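Long-range contact in capsid protein (Macrobrachium rosenbergii nodavirus, PDB 5YKU), which forms the shell of the virus particle, the part described here being the protrusion domain that probably builds its dimeric surface spikes: residues Y74-A79 with K111-R116. Residues are numbered along the deposited sequence; the frame is centred on the assembly and turned at random.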
loop_
_atom_site.group_PDB
_atom_site.type_symbol
_atom_site.label_atom_id
_atom_site.label_comp_id
_atom_site.label_asym_id
_atom_site.label_seq_id
_atom_site.Cartn_x
_atom_site.Cartn_y
_atom_site.Cartn_z
ATOM N N TYR A 74 5.188 -4.674 -6.963
ATOM C CA TYR A 74 5.582 -5.949 -6.418
ATOM C C TYR A 74 5.865 -6.923 -7.525
ATOM O O TYR A 74 5.098 -7.016 -8.493
ATOM C CB TYR A 74 4.513 -6.543 -5.546
ATOM C CG TYR A 74 4.098 -5.693 -4.362
ATOM C CD1 TYR A 74 4.732 -5.810 -3.115
ATOM C CD2 TYR A 74 3.035 -4.839 -4.484
ATOM C CE1 TYR A 74 4.331 -5.035 -2.045
ATOM C CE2 TYR A 74 2.604 -4.084 -3.397
ATOM C CZ TYR A 74 3.245 -4.187 -2.189
ATOM O OH TYR A 74 2.839 -3.412 -1.114
ATOM N N PHE A 75 6.879 -7.754 -7.361
ATOM C CA PHE A 75 7.134 -8.922 -8.252
ATOM C C PHE A 75 7.951 -9.869 -7.503
ATOM O O PHE A 75 8.928 -9.475 -6.850
ATOM C CB PHE A 75 7.837 -8.494 -9.542
ATOM C CG PHE A 75 7.781 -9.532 -10.620
ATOM C CD1 PHE A 75 6.557 -9.845 -11.182
ATOM C CD2 PHE A 75 8.839 -10.218 -11.042
ATOM C CE1 PHE A 75 6.437 -10.729 -12.246
ATOM C CE2 PHE A 75 8.730 -11.178 -12.080
ATOM C CZ PHE A 75 7.562 -11.377 -12.718
ATOM N N ASP A 76 7.641 -11.166 -7.543
ATOM C CA ASP A 76 8.269 -12.149 -6.662
ATOM C C ASP A 76 9.221 -13.095 -7.298
ATOM O O ASP A 76 9.728 -13.937 -6.582
ATOM C CB ASP A 76 7.160 -12.865 -5.889
ATOM C CG ASP A 76 6.253 -13.735 -6.742
ATOM O OD1 ASP A 76 6.361 -13.667 -8.002
ATOM O OD2 ASP A 76 5.465 -14.530 -6.097
ATOM N N THR A 77 9.459 -13.045 -8.582
ATOM C CA THR A 77 10.173 -14.139 -9.263
ATOM C C THR A 77 11.338 -13.614 -10.018
ATOM O O THR A 77 11.196 -12.862 -11.011
ATOM C CB THR A 77 9.231 -14.903 -10.218
ATOM O OG1 THR A 77 8.076 -15.376 -9.483
ATOM C CG2 THR A 77 9.918 -16.043 -10.860
ATOM N N SER A 78 12.541 -13.957 -9.617
ATOM C CA SER A 78 13.819 -13.566 -10.228
ATOM C C SER A 78 14.117 -12.087 -10.107
ATOM O O SER A 78 14.901 -11.692 -9.260
ATOM C CB SER A 78 13.957 -14.036 -11.652
ATOM O OG SER A 78 15.361 -13.744 -11.903
ATOM N N ALA A 79 13.483 -11.271 -10.902
ATOM C CA ALA A 79 13.629 -9.823 -10.840
ATOM C C ALA A 79 12.711 -9.230 -9.786
ATOM O O ALA A 79 11.607 -8.749 -10.040
ATOM C CB ALA A 79 13.360 -9.216 -12.238
ATOM N N LYS A 111 -0.474 -15.617 -2.099
ATOM C CA LYS A 111 -0.201 -14.925 -0.839
ATOM C C LYS A 111 -0.321 -13.420 -1.015
ATOM O O LYS A 111 0.130 -12.890 -2.070
ATOM C CB LYS A 111 1.155 -15.256 -0.316
ATOM C CG LYS A 111 1.314 -16.770 -0.079
ATOM C CD LYS A 111 2.600 -17.101 0.536
ATOM C CE LYS A 111 2.759 -18.616 0.789
ATOM N NZ LYS A 111 2.959 -19.359 -0.484
ATOM N N PRO A 112 -0.843 -12.682 -0.101
ATOM C CA PRO A 112 -0.971 -11.235 -0.255
ATOM C C PRO A 112 0.382 -10.550 -0.349
ATOM O O PRO A 112 1.370 -10.971 0.248
ATOM C CB PRO A 112 -1.694 -10.772 0.976
ATOM C CG PRO A 112 -2.422 -12.029 1.501
ATOM C CD PRO A 112 -1.586 -13.174 1.118
ATOM N N TYR A 113 0.406 -9.484 -1.138
ATOM C CA TYR A 113 1.480 -8.507 -1.009
ATOM C C TYR A 113 1.138 -7.599 0.136
ATOM O O TYR A 113 -0.033 -7.503 0.602
ATOM C CB TYR A 113 1.672 -7.793 -2.333
ATOM C CG TYR A 113 2.370 -8.683 -3.363
ATOM C CD1 TYR A 113 3.654 -9.157 -3.080
ATOM C CD2 TYR A 113 1.813 -8.998 -4.562
ATOM C CE1 TYR A 113 4.371 -9.970 -4.001
ATOM C CE2 TYR A 113 2.492 -9.810 -5.502
ATOM C CZ TYR A 113 3.750 -10.290 -5.183
ATOM O OH TYR A 113 4.463 -11.067 -6.045
ATOM N N GLN A 114 2.156 -6.897 0.660
ATOM C CA GLN A 114 2.153 -6.304 2.024
ATOM C C GLN A 114 2.588 -4.879 1.985
ATOM O O GLN A 114 3.464 -4.486 1.219
ATOM C CB GLN A 114 3.120 -7.121 2.882
ATOM C CG GLN A 114 2.696 -8.616 3.020
ATOM C CD GLN A 114 3.873 -9.489 3.278
ATOM O OE1 GLN A 114 4.864 -9.526 2.512
ATOM N NE2 GLN A 114 3.845 -10.288 4.318
ATOM N N TYR A 115 1.998 -4.061 2.824
ATOM C CA TYR A 115 2.253 -2.656 2.873
ATOM C C TYR A 115 2.447 -2.150 4.283
ATOM O O TYR A 115 2.011 -2.752 5.266
ATOM C CB TYR A 115 1.133 -1.858 2.163
ATOM C CG TYR A 115 -0.170 -1.859 2.912
ATOM C CD1 TYR A 115 -0.387 -1.071 4.026
ATOM C CD2 TYR A 115 -1.237 -2.639 2.444
ATOM C CE1 TYR A 115 -1.674 -1.083 4.630
ATOM C CE2 TYR A 115 -2.421 -2.726 3.080
ATOM C CZ TYR A 115 -2.638 -1.913 4.162
ATOM O OH TYR A 115 -3.885 -1.985 4.818
ATOM N N ARG A 116 3.182 -1.021 4.392
ATOM C CA ARG A 116 3.489 -0.311 5.657
ATOM C C ARG A 116 3.094 1.131 5.487
ATOM O O ARG A 116 3.514 1.759 4.503
ATOM C CB ARG A 116 4.951 -0.487 5.990
ATOM C CG ARG A 116 5.332 0.232 7.285
ATOM C CD ARG A 116 6.846 0.087 7.562
ATOM N NE ARG A 116 7.290 -1.288 7.579
ATOM C CZ ARG A 116 7.059 -2.173 8.515
ATOM N NH1 ARG A 116 6.482 -1.856 9.642
ATOM N NH2 ARG A 116 7.550 -3.405 8.322
#
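Tyr74 and Tyr113 reach past one another in opposite directions, their rings nearly parallel (16°) but so far displaced that each covers the other's CB rather than its aromatic centre. Tyr74 CB sits over the middle of the Tyr113 ring, 3.5 Å from its centroid, and Tyr113 CB returns the CH-pi contact at 3.6 Å from the centroid of the Tyr74 ring. Both CG atoms are anti to their own carbonyl carbons (chi1 -59° and -74°), a shared setting that lets Tyr74 CG and Tyr113 CG meet midway at 3.6 Å, with the two CD1 atoms 3.5 Å apart beside them. The reciprocal CH-pi pair bridges the facing sheets of a jelly-roll β-sandwich, one holding strand 114-121 and the other strand 69-75; Pro46 and Cys59 add to the buried packing. At the far tip of its ring, Tyr74 OH donates to Gln114 O (2.6 Å), approaching from above the carbonyl plane, and accepts a hydrogen bond from Trp19 NE1. Packing thins toward the turn after Phe75, which runs away from 111-116 toward solvent. There Tyr113 OH, hydrogen-bonded to Gln57 O, approaches Asp76 CB at 3.2 Å over a small area, while Asp76 OD2 pairs with Arg50 and Ser53 OG, and OD1 accepts from Thr77 OG1 and Gln57 N.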